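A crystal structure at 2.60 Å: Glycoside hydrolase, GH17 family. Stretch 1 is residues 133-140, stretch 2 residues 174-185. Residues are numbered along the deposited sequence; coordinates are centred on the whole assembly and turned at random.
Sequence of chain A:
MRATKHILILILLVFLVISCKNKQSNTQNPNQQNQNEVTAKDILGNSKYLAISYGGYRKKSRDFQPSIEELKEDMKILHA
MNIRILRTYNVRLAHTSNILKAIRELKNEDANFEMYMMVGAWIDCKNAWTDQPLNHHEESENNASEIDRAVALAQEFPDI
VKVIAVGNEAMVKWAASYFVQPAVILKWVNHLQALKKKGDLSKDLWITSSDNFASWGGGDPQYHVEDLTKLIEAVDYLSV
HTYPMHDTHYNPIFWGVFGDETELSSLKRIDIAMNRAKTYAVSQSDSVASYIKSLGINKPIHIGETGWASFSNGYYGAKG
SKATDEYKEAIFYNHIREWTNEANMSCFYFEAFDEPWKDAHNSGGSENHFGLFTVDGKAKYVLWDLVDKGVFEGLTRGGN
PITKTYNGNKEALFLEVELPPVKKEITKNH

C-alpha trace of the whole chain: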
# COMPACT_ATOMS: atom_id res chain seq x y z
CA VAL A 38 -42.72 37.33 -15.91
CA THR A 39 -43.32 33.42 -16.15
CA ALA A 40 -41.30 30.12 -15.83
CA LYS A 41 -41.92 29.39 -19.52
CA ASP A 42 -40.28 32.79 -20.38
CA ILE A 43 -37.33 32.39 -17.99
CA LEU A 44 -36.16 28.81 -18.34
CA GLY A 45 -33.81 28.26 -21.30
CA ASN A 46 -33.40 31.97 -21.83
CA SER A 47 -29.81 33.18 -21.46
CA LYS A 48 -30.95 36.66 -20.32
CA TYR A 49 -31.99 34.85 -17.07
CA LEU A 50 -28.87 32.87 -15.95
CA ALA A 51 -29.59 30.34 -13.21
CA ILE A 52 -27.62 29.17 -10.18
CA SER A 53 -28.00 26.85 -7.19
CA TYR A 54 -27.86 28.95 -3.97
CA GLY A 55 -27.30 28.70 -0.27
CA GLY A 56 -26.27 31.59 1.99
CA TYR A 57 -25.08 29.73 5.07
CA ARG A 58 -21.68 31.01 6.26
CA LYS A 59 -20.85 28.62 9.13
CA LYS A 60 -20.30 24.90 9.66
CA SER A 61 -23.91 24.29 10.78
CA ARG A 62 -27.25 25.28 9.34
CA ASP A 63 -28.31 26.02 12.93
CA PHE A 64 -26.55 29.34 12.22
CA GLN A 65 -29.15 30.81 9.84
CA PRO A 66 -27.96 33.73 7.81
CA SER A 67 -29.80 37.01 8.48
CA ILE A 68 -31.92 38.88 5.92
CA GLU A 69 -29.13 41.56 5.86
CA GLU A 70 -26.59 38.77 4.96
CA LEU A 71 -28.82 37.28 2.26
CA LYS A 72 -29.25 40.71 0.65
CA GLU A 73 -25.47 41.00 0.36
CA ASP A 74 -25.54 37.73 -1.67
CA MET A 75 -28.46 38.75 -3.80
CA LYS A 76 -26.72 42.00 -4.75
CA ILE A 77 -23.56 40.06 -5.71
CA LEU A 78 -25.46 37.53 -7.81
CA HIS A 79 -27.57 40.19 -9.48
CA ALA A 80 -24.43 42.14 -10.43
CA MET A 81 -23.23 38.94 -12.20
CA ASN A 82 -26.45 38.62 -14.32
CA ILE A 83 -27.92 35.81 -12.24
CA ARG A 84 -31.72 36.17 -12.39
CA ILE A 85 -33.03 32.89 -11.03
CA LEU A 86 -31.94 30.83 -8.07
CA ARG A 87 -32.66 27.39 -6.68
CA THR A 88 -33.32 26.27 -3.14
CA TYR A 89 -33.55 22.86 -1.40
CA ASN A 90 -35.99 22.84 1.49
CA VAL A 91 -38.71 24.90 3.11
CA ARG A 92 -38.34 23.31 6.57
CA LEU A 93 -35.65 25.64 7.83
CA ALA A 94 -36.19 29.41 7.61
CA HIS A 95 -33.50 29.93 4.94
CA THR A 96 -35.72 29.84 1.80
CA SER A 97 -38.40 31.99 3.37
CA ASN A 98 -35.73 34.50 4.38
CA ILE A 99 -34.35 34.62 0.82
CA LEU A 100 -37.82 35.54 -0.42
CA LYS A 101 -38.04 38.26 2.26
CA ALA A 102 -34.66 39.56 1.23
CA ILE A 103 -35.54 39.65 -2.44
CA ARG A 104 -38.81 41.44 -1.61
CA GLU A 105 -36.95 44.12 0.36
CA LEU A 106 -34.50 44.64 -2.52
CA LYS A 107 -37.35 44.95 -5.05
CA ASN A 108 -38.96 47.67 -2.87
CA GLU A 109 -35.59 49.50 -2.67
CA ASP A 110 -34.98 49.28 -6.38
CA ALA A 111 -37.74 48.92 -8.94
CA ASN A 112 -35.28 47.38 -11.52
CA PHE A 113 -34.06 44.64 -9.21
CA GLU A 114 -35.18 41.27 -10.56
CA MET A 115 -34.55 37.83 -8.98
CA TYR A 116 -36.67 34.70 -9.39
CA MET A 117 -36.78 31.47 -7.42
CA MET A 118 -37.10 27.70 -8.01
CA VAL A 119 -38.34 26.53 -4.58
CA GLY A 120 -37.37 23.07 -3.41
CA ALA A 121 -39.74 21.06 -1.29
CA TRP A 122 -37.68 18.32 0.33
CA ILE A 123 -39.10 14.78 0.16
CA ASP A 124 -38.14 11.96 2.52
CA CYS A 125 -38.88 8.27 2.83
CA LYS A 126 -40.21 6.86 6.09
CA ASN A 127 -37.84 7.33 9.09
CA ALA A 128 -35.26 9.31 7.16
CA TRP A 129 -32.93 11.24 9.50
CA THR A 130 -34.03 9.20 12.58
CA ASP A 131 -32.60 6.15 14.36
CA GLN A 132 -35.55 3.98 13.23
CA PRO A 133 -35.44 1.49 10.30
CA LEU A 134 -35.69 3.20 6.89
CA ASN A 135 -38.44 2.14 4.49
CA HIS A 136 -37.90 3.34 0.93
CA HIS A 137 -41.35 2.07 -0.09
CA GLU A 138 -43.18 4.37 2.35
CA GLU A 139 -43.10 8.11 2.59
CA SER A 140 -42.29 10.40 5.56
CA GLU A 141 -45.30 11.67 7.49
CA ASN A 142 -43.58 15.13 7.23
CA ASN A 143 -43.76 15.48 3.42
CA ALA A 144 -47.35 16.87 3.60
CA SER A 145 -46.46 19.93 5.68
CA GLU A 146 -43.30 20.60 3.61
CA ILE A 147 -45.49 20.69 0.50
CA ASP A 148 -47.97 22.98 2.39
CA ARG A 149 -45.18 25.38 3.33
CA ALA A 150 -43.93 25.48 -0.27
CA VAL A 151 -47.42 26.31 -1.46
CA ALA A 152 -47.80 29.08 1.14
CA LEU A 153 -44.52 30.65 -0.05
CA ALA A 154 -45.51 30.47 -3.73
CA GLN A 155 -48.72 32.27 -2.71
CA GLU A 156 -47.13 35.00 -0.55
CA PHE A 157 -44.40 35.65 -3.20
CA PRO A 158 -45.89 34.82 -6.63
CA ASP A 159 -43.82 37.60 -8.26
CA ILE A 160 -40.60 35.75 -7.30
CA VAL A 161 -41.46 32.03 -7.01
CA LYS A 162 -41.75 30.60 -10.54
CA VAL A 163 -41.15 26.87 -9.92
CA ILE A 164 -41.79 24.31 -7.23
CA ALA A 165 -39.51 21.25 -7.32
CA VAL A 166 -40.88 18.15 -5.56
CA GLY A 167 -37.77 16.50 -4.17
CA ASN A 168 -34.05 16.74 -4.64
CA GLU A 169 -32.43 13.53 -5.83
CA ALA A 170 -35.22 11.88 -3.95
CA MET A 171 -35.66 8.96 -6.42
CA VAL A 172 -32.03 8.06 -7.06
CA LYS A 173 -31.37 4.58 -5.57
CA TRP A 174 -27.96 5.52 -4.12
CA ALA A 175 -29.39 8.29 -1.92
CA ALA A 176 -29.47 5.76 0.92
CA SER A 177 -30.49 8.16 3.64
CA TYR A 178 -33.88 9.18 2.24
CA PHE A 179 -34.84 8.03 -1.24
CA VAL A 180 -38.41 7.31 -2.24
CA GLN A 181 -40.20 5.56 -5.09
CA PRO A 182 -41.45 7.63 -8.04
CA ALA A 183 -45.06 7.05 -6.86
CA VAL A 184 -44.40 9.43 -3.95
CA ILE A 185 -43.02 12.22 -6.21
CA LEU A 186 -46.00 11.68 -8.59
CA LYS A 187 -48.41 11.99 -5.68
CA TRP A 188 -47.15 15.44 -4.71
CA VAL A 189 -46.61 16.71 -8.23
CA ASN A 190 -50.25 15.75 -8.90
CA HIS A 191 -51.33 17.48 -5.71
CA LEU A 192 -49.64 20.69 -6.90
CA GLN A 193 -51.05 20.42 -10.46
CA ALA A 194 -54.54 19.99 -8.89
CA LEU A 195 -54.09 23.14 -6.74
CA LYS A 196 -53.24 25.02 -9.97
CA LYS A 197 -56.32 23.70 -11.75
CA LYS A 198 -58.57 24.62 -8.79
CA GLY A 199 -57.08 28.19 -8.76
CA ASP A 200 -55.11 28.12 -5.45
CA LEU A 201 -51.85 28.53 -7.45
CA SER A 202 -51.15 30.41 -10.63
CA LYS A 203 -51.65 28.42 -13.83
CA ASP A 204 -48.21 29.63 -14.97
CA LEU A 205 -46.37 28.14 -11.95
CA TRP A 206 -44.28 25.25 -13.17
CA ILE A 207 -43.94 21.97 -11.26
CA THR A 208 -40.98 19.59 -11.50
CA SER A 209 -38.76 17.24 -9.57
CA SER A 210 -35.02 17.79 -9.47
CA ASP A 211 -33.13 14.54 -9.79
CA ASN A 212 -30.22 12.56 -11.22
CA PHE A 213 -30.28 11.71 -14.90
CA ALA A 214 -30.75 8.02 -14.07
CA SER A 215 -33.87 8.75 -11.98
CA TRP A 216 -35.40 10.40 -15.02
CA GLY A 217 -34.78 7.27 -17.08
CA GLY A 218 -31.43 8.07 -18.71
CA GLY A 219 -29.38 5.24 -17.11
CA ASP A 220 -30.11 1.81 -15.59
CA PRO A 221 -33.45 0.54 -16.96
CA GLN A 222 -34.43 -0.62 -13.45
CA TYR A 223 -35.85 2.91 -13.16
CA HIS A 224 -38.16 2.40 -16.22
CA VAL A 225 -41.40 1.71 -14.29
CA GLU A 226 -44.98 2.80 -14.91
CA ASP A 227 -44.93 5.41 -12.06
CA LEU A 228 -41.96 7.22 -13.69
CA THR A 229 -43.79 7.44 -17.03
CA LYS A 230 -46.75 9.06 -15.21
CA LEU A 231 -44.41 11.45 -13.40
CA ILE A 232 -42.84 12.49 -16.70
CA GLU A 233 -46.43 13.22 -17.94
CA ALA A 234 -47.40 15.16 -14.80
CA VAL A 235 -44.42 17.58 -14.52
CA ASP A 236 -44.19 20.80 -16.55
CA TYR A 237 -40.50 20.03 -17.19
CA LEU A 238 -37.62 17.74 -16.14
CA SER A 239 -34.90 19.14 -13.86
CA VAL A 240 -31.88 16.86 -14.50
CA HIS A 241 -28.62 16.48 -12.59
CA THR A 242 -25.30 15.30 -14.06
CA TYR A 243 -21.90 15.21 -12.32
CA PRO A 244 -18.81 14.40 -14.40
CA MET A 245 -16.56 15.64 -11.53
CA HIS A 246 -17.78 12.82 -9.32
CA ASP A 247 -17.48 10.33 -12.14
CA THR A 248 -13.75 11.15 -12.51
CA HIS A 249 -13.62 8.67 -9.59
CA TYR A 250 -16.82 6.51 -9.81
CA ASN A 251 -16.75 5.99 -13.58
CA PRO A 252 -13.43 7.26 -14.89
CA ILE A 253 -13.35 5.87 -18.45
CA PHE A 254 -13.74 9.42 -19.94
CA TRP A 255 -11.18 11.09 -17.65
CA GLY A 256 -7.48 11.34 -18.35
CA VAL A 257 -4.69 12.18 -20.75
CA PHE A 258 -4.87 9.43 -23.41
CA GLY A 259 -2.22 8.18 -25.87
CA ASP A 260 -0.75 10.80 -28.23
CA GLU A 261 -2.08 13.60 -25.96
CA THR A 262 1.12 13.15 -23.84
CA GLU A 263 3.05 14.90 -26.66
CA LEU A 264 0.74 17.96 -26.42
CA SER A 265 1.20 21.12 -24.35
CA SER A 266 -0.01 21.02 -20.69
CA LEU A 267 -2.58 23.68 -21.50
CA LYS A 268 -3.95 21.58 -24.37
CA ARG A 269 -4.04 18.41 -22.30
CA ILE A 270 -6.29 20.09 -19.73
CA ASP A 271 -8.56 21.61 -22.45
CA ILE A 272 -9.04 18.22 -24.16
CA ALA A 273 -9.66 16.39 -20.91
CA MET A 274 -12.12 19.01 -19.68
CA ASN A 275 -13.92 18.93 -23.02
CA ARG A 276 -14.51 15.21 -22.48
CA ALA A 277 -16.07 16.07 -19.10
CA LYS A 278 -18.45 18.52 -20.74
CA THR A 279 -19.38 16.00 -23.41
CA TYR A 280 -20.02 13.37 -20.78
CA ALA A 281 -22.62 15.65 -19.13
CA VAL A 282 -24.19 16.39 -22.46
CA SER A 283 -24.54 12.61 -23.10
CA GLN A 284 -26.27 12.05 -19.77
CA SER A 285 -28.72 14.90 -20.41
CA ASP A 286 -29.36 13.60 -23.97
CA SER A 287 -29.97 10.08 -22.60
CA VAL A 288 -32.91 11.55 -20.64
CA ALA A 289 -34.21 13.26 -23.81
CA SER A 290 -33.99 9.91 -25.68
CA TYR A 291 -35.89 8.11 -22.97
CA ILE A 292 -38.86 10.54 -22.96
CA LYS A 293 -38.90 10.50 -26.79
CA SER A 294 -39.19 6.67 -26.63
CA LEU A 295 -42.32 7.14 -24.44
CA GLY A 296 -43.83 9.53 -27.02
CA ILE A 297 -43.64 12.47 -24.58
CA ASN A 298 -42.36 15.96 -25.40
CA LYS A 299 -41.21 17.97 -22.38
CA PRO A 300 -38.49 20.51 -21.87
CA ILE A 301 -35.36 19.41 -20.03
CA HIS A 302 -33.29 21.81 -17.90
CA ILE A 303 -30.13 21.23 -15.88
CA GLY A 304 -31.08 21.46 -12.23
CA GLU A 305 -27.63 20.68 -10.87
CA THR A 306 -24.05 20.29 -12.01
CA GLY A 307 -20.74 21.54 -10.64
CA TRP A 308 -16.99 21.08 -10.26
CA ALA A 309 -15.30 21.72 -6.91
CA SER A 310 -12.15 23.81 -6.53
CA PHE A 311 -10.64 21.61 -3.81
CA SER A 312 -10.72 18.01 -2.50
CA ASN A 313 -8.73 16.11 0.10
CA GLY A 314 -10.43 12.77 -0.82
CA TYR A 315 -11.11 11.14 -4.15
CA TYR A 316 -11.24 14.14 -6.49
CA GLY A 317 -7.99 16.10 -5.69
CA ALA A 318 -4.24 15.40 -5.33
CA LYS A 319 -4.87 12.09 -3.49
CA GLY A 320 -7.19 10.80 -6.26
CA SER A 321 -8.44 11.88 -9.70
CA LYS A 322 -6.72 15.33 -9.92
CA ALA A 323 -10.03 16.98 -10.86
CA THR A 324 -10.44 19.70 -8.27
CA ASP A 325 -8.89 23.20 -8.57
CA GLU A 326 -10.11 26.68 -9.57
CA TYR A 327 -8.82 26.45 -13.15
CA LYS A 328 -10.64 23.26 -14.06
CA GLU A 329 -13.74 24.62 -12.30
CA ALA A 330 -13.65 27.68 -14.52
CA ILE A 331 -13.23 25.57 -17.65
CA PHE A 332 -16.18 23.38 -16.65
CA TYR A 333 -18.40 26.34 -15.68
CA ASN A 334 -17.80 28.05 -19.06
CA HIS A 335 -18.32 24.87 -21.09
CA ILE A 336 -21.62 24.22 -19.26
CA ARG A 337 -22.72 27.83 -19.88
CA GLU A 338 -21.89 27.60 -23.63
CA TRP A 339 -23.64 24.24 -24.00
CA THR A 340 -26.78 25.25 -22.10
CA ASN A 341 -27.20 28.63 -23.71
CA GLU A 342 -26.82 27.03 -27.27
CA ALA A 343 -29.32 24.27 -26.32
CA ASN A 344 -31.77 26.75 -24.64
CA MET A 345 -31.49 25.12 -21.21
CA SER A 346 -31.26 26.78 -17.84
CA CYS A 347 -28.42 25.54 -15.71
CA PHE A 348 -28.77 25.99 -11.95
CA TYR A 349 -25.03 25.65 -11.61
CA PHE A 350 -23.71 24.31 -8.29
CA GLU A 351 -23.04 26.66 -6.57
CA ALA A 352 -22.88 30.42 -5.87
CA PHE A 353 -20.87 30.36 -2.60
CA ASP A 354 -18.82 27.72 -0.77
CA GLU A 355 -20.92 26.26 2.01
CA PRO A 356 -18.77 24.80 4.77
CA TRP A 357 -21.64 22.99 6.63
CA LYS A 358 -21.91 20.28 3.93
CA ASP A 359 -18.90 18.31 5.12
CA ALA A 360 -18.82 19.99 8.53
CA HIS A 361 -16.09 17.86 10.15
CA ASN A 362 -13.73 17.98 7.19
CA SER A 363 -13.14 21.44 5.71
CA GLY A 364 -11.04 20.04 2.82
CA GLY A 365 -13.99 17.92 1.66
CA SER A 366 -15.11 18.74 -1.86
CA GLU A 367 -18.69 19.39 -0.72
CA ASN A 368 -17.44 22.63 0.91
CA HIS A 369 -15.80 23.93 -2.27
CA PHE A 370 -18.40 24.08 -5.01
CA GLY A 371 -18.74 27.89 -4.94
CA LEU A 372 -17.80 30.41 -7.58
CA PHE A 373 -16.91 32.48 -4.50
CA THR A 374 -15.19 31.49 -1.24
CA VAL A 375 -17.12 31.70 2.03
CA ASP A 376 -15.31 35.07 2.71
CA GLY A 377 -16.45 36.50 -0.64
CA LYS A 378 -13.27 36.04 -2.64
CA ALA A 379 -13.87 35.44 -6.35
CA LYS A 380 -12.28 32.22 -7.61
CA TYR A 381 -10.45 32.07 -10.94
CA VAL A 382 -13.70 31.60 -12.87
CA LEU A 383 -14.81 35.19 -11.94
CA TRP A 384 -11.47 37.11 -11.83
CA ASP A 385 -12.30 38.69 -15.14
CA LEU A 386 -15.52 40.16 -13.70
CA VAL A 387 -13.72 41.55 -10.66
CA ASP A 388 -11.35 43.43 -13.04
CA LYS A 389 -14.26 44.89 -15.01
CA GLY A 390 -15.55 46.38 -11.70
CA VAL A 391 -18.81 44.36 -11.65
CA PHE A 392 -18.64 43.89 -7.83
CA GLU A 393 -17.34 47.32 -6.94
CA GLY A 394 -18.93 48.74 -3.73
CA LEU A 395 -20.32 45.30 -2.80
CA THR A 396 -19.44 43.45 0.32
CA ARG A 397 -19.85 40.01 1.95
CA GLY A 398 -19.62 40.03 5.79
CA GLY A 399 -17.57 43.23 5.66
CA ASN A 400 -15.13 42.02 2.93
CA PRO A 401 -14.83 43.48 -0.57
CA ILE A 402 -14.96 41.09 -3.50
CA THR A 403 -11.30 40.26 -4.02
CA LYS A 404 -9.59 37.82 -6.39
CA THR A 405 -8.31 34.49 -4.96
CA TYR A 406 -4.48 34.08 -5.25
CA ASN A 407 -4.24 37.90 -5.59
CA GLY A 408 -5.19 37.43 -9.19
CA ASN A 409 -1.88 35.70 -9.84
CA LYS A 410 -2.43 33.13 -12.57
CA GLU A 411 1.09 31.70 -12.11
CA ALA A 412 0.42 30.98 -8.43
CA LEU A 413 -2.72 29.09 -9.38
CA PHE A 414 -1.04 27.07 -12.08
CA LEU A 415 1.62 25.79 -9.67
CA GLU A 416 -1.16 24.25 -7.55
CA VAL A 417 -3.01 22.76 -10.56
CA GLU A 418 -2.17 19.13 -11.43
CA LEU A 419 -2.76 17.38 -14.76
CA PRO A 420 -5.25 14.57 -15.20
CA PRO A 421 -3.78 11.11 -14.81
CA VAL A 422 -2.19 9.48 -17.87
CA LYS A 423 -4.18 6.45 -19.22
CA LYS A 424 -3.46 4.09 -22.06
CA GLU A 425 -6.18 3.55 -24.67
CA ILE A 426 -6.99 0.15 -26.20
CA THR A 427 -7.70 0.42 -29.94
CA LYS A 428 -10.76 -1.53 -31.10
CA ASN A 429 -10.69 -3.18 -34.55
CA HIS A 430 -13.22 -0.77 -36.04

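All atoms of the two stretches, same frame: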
# COMPACT_ATOMS: atom_id res chain seq x y z
N PRO A 133 -35.71 2.12 11.60
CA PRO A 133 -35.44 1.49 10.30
C PRO A 133 -36.03 2.24 9.10
O PRO A 133 -37.21 2.53 9.10
CB PRO A 133 -36.11 0.11 10.42
CG PRO A 133 -36.38 -0.10 11.86
CD PRO A 133 -36.43 1.23 12.52
N LEU A 134 -35.21 2.53 8.09
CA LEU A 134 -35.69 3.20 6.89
C LEU A 134 -36.57 2.28 6.07
O LEU A 134 -36.37 1.06 6.05
CB LEU A 134 -34.52 3.62 6.00
CG LEU A 134 -33.52 4.60 6.55
CD1 LEU A 134 -32.41 4.84 5.55
CD2 LEU A 134 -34.15 5.92 6.90
N ASN A 135 -37.60 2.86 5.44
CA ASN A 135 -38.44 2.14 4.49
C ASN A 135 -38.59 3.00 3.25
O ASN A 135 -39.32 3.99 3.25
CB ASN A 135 -39.80 1.82 5.10
CG ASN A 135 -40.65 0.93 4.20
OD1 ASN A 135 -40.33 0.65 3.05
ND2 ASN A 135 -41.79 0.55 4.73
N HIS A 136 -37.89 2.60 2.18
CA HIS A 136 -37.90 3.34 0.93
C HIS A 136 -39.14 3.11 0.09
O HIS A 136 -39.27 3.68 -1.00
CB HIS A 136 -36.66 2.99 0.12
CG HIS A 136 -35.38 3.34 0.79
ND1 HIS A 136 -34.96 4.64 0.95
CD2 HIS A 136 -34.41 2.56 1.34
CE1 HIS A 136 -33.80 4.65 1.58
NE2 HIS A 136 -33.44 3.40 1.82
N HIS A 137 -40.05 2.25 0.56
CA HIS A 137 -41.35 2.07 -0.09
C HIS A 137 -42.49 2.76 0.63
O HIS A 137 -43.61 2.61 0.22
CB HIS A 137 -41.61 0.56 -0.30
CG HIS A 137 -40.58 -0.07 -1.17
ND1 HIS A 137 -40.64 -0.07 -2.55
CD2 HIS A 137 -39.40 -0.66 -0.84
CE1 HIS A 137 -39.56 -0.67 -3.03
NE2 HIS A 137 -38.79 -1.02 -2.02
N GLU A 138 -42.19 3.50 1.69
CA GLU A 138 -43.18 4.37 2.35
C GLU A 138 -42.56 5.76 2.45
O GLU A 138 -41.35 5.97 2.35
CB GLU A 138 -43.69 3.87 3.74
N GLU A 139 -43.43 6.72 2.66
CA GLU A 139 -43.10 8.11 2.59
C GLU A 139 -43.02 8.65 4.05
O GLU A 139 -43.54 8.04 4.98
CB GLU A 139 -44.18 8.74 1.70
CG GLU A 139 -45.17 9.58 2.47
CD GLU A 139 -46.05 10.51 1.58
OE1 GLU A 139 -45.59 11.14 0.60
OE2 GLU A 139 -47.27 10.60 1.85
N SER A 140 -42.29 9.74 4.26
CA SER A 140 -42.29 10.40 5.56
C SER A 140 -43.63 11.07 5.82
O SER A 140 -44.18 11.73 4.93
CB SER A 140 -41.16 11.45 5.63
OG SER A 140 -41.25 12.23 6.81
N TRP A 174 -29.12 5.34 -4.98
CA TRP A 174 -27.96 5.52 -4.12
C TRP A 174 -28.09 6.59 -3.02
O TRP A 174 -27.21 6.70 -2.19
CB TRP A 174 -26.66 5.74 -4.95
CG TRP A 174 -26.67 6.79 -6.07
CD1 TRP A 174 -26.64 6.55 -7.41
CD2 TRP A 174 -26.63 8.25 -5.92
NE1 TRP A 174 -26.61 7.74 -8.11
CE2 TRP A 174 -26.58 8.79 -7.23
CE3 TRP A 174 -26.63 9.13 -4.81
CZ2 TRP A 174 -26.56 10.14 -7.45
CZ3 TRP A 174 -26.60 10.47 -5.03
CH2 TRP A 174 -26.57 10.97 -6.33
N ALA A 175 -29.17 7.35 -3.00
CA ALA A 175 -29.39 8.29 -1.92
C ALA A 175 -29.98 7.54 -0.71
O ALA A 175 -31.15 7.73 -0.31
CB ALA A 175 -30.31 9.43 -2.37
N ALA A 176 -29.10 6.75 -0.08
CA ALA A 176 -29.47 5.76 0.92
C ALA A 176 -30.19 6.32 2.12
O ALA A 176 -30.97 5.64 2.76
CB ALA A 176 -28.24 4.99 1.38
N SER A 177 -29.90 7.55 2.45
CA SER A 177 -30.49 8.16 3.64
C SER A 177 -31.96 8.47 3.54
O SER A 177 -32.58 8.62 4.60
CB SER A 177 -29.75 9.45 4.03
OG SER A 177 -28.62 9.11 4.79
N TYR A 178 -32.51 8.63 2.34
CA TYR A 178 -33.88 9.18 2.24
C TYR A 178 -34.71 8.87 1.00
O TYR A 178 -35.85 9.33 0.92
CB TYR A 178 -33.82 10.71 2.39
CG TYR A 178 -33.13 11.43 1.23
CD1 TYR A 178 -31.72 11.50 1.14
CD2 TYR A 178 -33.87 12.05 0.23
CE1 TYR A 178 -31.11 12.16 0.08
CE2 TYR A 178 -33.25 12.71 -0.82
CZ TYR A 178 -31.89 12.77 -0.90
OH TYR A 178 -31.32 13.43 -1.95
N PHE A 179 -34.19 8.10 0.05
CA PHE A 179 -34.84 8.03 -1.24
C PHE A 179 -36.23 7.41 -1.17
O PHE A 179 -36.52 6.60 -0.30
CB PHE A 179 -33.96 7.37 -2.31
CG PHE A 179 -33.95 5.86 -2.28
CD1 PHE A 179 -34.89 5.14 -3.02
CD2 PHE A 179 -32.93 5.16 -1.65
CE1 PHE A 179 -34.87 3.74 -3.03
CE2 PHE A 179 -32.89 3.77 -1.68
CZ PHE A 179 -33.86 3.06 -2.36
N VAL A 180 -37.05 7.79 -2.12
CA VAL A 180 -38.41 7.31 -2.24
C VAL A 180 -38.64 6.73 -3.65
O VAL A 180 -37.82 6.91 -4.59
CB VAL A 180 -39.43 8.46 -1.91
CG1 VAL A 180 -39.26 8.86 -0.47
CG2 VAL A 180 -39.31 9.66 -2.87
N GLN A 181 -39.78 6.07 -3.80
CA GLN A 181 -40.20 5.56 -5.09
C GLN A 181 -40.84 6.70 -5.91
O GLN A 181 -41.32 7.68 -5.34
CB GLN A 181 -41.20 4.41 -4.91
CG GLN A 181 -40.64 3.25 -4.11
CD GLN A 181 -39.44 2.67 -4.79
OE1 GLN A 181 -38.38 2.87 -4.30
NE2 GLN A 181 -39.58 2.02 -5.98
N PRO A 182 -40.85 6.58 -7.24
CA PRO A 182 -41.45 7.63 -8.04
C PRO A 182 -42.94 7.87 -7.75
O PRO A 182 -43.40 8.97 -7.98
CB PRO A 182 -41.21 7.17 -9.48
CG PRO A 182 -40.85 5.73 -9.39
CD PRO A 182 -40.19 5.56 -8.07
N ALA A 183 -43.66 6.87 -7.26
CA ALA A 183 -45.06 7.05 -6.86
C ALA A 183 -45.24 8.20 -5.87
O ALA A 183 -46.25 8.93 -5.94
CB ALA A 183 -45.65 5.77 -6.27
N VAL A 184 -44.30 8.34 -4.95
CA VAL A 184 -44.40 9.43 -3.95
C VAL A 184 -44.11 10.83 -4.59
O VAL A 184 -44.84 11.77 -4.33
CB VAL A 184 -43.81 9.11 -2.52
CG1 VAL A 184 -43.42 7.65 -2.32
CG2 VAL A 184 -42.65 10.02 -2.28
N ILE A 185 -43.16 10.95 -5.50
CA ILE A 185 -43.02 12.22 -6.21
C ILE A 185 -44.27 12.56 -7.06
O ILE A 185 -44.74 13.69 -7.02
CB ILE A 185 -41.77 12.26 -7.09
CG1 ILE A 185 -40.53 11.86 -6.31
CG2 ILE A 185 -41.62 13.62 -7.75
CD1 ILE A 185 -40.29 12.58 -4.99
O HOH W 1 -41.32 5.63 -1.28

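This is a small, mixed contact between a turn and its flanks and a loop that leads into a helix, centred on the side chain of H136, which both stacks on an aromatic ring and donates a hydrogen bond to the backbone. The two stretches bury 474 Å² between them. H136 ND1 donates to F179 O at 2.8 Å, with a nearly straight angle of 164°. That bond places the proton on ND1. The imidazole also lies over one face of the F179 ring as an offset stack. The H136 and F179 ring centroids are 3.7 Å apart and the planes meet at 8°. H136 CB adds a CH-pi contact, 4.0 Å from the centroid of the F179 ring. At the edge of the imidazole, H136 CE1 comes within 3.2 Å of A176 O. L134 CD1 packs against that same carbonyl, also 3.2 Å from A176 O.

The backbone of H136 is joined to the second stretch through water. The water donates to H136 O (2.8 Å) and accepts from Q181 N (3.0 Å). Q181 CG lies 3.4 Å from H136 O and 3.7 Å from H137 ND1, and the Q181 amide lies close to the H137 ring as well, with Q181 OE1 3.9 Å from H137 CE1. Residues N135 to E138 form a type I turn, and H137 N donates to N135 OD1 at 3.0 Å. Beyond the turn, E139 OE1 approaches V184 CB at 4.1 Å, a packing contact.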